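Local coordinates for protein TetR family transcriptional regulator (PDB 6AZH) that probably acts as a dimeric DNA-binding transcriptional regulator, possibly of fatty acid metabolism, with a helix-turn-helix family region and a helical C-terminal domain, at residues Glu67-Ile72 against Glu130-Glu135. Sequence-based numbering, arbitrary orientation.
Sequences EKLTDI and ERILKE
Ile132 reaches across from helix 113-138 to helix 50-74 with a single methyl, CD1, and the apolar contact between Glu67-Ile72 and Glu130-Glu135 converges on that carbon. One partner is Ile72, whose CG2 lies 4.0 Å from Ile132 CD1; the other is Leu69, whose CD1 lies 4.1 Å from Ile132 CD1. The methyl therefore sits against two residues about one turn apart on helix 50-74. Ile132 sends its CB toward the other helix, and CG1 stands anti to the carbonyl carbon (chi1 -60°) with CD1 extended beyond it (chi2 168°), which carries the terminal methyl across. The CB of Leu69 points alongside the other helix rather than at it, yet CG anti to the backbone N (chi1 -179°) brings its CD1 nearer. The Ile72 side chain meets that of Ile132 at about a right angle, offering its short branch rather than CD1.

The spacing is wide: the nearest CA atoms, those of Ile72 and Ile132, are 9.0 Å apart, and the two segments bury just 103 Å² in all. Helix 79-96 contributes to the same packing, with Leu86 touching Leu69 and Leu83 touching Ile132.

Polar contacts lie around this apolar patch. Arg131 also directs its CB toward helix 50-74, but its NH2 stays 5.5 Å from Leu69 CD2; its NE instead forms a salt bridge with OE1 of Glu73, one residue further along that helix. Glu130 OE2 forms a salt bridge with NH2 of Arg168 of the second subunit, placing helix 113-138 beside the dimer partner.

Dispersive, nondirectional cohesion of three buried side chains thus packs helix 50-74, which begins within the N-terminal TetR-family region, against helix 113-138 of the C-terminal region, while the adjoining Arg131-Glu73 bridge supplies a charged link between the same two helices.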
loop_
_atom_site.group_PDB
_atom_site.type_symbol
_atom_site.label_atom_id
_atom_site.label_comp_id
_atom_site.label_asym_id
_atom_site.label_seq_id
_atom_site.Cartn_x
_atom_site.Cartn_y
_atom_site.Cartn_z
ATOM N N GLU A 67 -8.436 -11.967 -15.356
ATOM C CA GLU A 67 -9.633 -12.615 -15.882
ATOM C C GLU A 67 -10.894 -11.874 -15.453
ATOM O O GLU A 67 -11.764 -11.566 -16.280
ATOM C CB GLU A 67 -9.684 -14.066 -15.414
ATOM C CG GLU A 67 -10.961 -14.810 -15.798
ATOM C CD GLU A 67 -11.009 -16.208 -15.213
ATOM O OE1 GLU A 67 -12.128 -16.697 -14.939
ATOM O OE2 GLU A 67 -9.921 -16.806 -15.010
ATOM N N LYS A 68 -11.008 -11.586 -14.156
ATOM C CA LYS A 68 -12.207 -10.930 -13.645
ATOM C C LYS A 68 -12.312 -9.488 -14.113
ATOM O O LYS A 68 -13.425 -9.008 -14.366
ATOM C CB LYS A 68 -12.241 -11.004 -12.121
ATOM C CG LYS A 68 -12.472 -12.407 -11.599
ATOM C CD LYS A 68 -13.194 -12.394 -10.266
ATOM C CE LYS A 68 -13.343 -13.803 -9.696
ATOM N NZ LYS A 68 -14.472 -14.544 -10.320
ATOM N N LEU A 69 -11.183 -8.786 -14.253
ATOM C CA LEU A 69 -11.240 -7.432 -14.793
ATOM C C LEU A 69 -11.637 -7.451 -16.263
ATOM O O LEU A 69 -12.474 -6.649 -16.696
ATOM C CB LEU A 69 -9.901 -6.723 -14.607
ATOM C CG LEU A 69 -9.815 -5.283 -15.114
ATOM C CD1 LEU A 69 -10.856 -4.403 -14.427
ATOM C CD2 LEU A 69 -8.410 -4.729 -14.900
ATOM N N THR A 70 -11.055 -8.369 -17.042
ATOM C CA THR A 70 -11.423 -8.491 -18.449
ATOM C C THR A 70 -12.905 -8.808 -18.609
ATOM O O THR A 70 -13.557 -8.290 -19.521
ATOM C CB THR A 70 -10.560 -9.563 -19.130
ATOM O OG1 THR A 70 -9.210 -9.091 -19.219
ATOM C CG2 THR A 70 -11.067 -9.845 -20.542
ATOM N N ASP A 71 -13.463 -9.639 -17.722
ATOM C CA ASP A 71 -14.899 -9.922 -17.787
ATOM C C ASP A 71 -15.723 -8.656 -17.585
ATOM O O ASP A 71 -16.739 -8.453 -18.260
ATOM C CB ASP A 71 -15.292 -10.953 -16.730
ATOM C CG ASP A 71 -14.828 -12.358 -17.072
ATOM O OD1 ASP A 71 -14.469 -12.609 -18.241
ATOM O OD2 ASP A 71 -14.835 -13.209 -16.158
ATOM N N ILE A 72 -15.321 -7.812 -16.629
ATOM C CA ILE A 72 -16.025 -6.546 -16.409
ATOM C C ILE A 72 -15.904 -5.646 -17.630
ATOM O O ILE A 72 -16.896 -5.050 -18.089
ATOM C CB ILE A 72 -15.492 -5.859 -15.137
ATOM C CG1 ILE A 72 -16.019 -6.600 -13.904
ATOM C CG2 ILE A 72 -15.899 -4.372 -15.123
ATOM C CD1 ILE A 72 -15.462 -6.085 -12.611
ATOM N N GLU A 130 -7.708 1.907 -16.204
ATOM C CA GLU A 130 -7.620 3.112 -17.026
ATOM C C GLU A 130 -8.557 3.032 -18.218
ATOM O O GLU A 130 -9.197 4.028 -18.581
ATOM C CB GLU A 130 -6.189 3.338 -17.504
ATOM C CG GLU A 130 -5.233 3.576 -16.352
ATOM C CD GLU A 130 -3.790 3.733 -16.776
ATOM O OE1 GLU A 130 -3.525 3.821 -17.991
ATOM O OE2 GLU A 130 -2.923 3.764 -15.879
ATOM N N ARG A 131 -8.669 1.853 -18.834
ATOM C CA ARG A 131 -9.543 1.723 -19.996
ATOM C C ARG A 131 -11.002 1.992 -19.634
ATOM O O ARG A 131 -11.713 2.659 -20.389
ATOM C CB ARG A 131 -9.386 0.341 -20.626
ATOM C CG ARG A 131 -8.016 0.131 -21.281
ATOM C CD ARG A 131 -8.000 -1.100 -22.151
ATOM N NE ARG A 131 -8.018 -2.326 -21.363
ATOM C CZ ARG A 131 -6.925 -2.922 -20.883
ATOM N NH1 ARG A 131 -5.724 -2.404 -21.109
ATOM N NH2 ARG A 131 -7.032 -4.035 -20.178
ATOM N N ILE A 132 -11.470 1.479 -18.493
ATOM C CA ILE A 132 -12.848 1.750 -18.084
ATOM C C ILE A 132 -13.032 3.235 -17.807
ATOM O O ILE A 132 -14.046 3.835 -18.202
ATOM C CB ILE A 132 -13.242 0.890 -16.869
ATOM C CG1 ILE A 132 -13.136 -0.601 -17.215
ATOM C CG2 ILE A 132 -14.668 1.234 -16.375
ATOM C CD1 ILE A 132 -13.221 -1.496 -16.003
ATOM N N LEU A 133 -12.049 3.861 -17.141
ATOM C CA LEU A 133 -12.162 5.286 -16.837
ATOM C C LEU A 133 -12.218 6.114 -18.111
ATOM O O LEU A 133 -13.004 7.065 -18.205
ATOM C CB LEU A 133 -10.999 5.747 -15.955
ATOM C CG LEU A 133 -10.983 5.154 -14.539
ATOM C CD1 LEU A 133 -9.659 5.484 -13.823
ATOM C CD2 LEU A 133 -12.173 5.608 -13.709
ATOM N N LYS A 134 -11.401 5.767 -19.108
ATOM C CA LYS A 134 -11.416 6.522 -20.361
ATOM C C LYS A 134 -12.796 6.482 -21.007
ATOM O O LYS A 134 -13.322 7.513 -21.451
ATOM C CB LYS A 134 -10.363 5.978 -21.322
ATOM C CG LYS A 134 -10.242 6.791 -22.595
ATOM C CD LYS A 134 -9.124 6.251 -23.491
ATOM C CE LYS A 134 -8.712 7.300 -24.526
ATOM N NZ LYS A 134 -7.569 6.831 -25.363
ATOM N N GLU A 135 -13.404 5.300 -21.052
ATOM C CA GLU A 135 -14.760 5.190 -21.582
ATOM C C GLU A 135 -15.744 5.991 -20.743
ATOM O O GLU A 135 -16.636 6.654 -21.290
ATOM C CB GLU A 135 -15.189 3.726 -21.643
ATOM C CG GLU A 135 -16.357 3.488 -22.606
ATOM C CD GLU A 135 -16.958 2.098 -22.493
ATOM O OE1 GLU A 135 -18.185 1.964 -22.704
ATOM O OE2 GLU A 135 -16.214 1.140 -22.195
#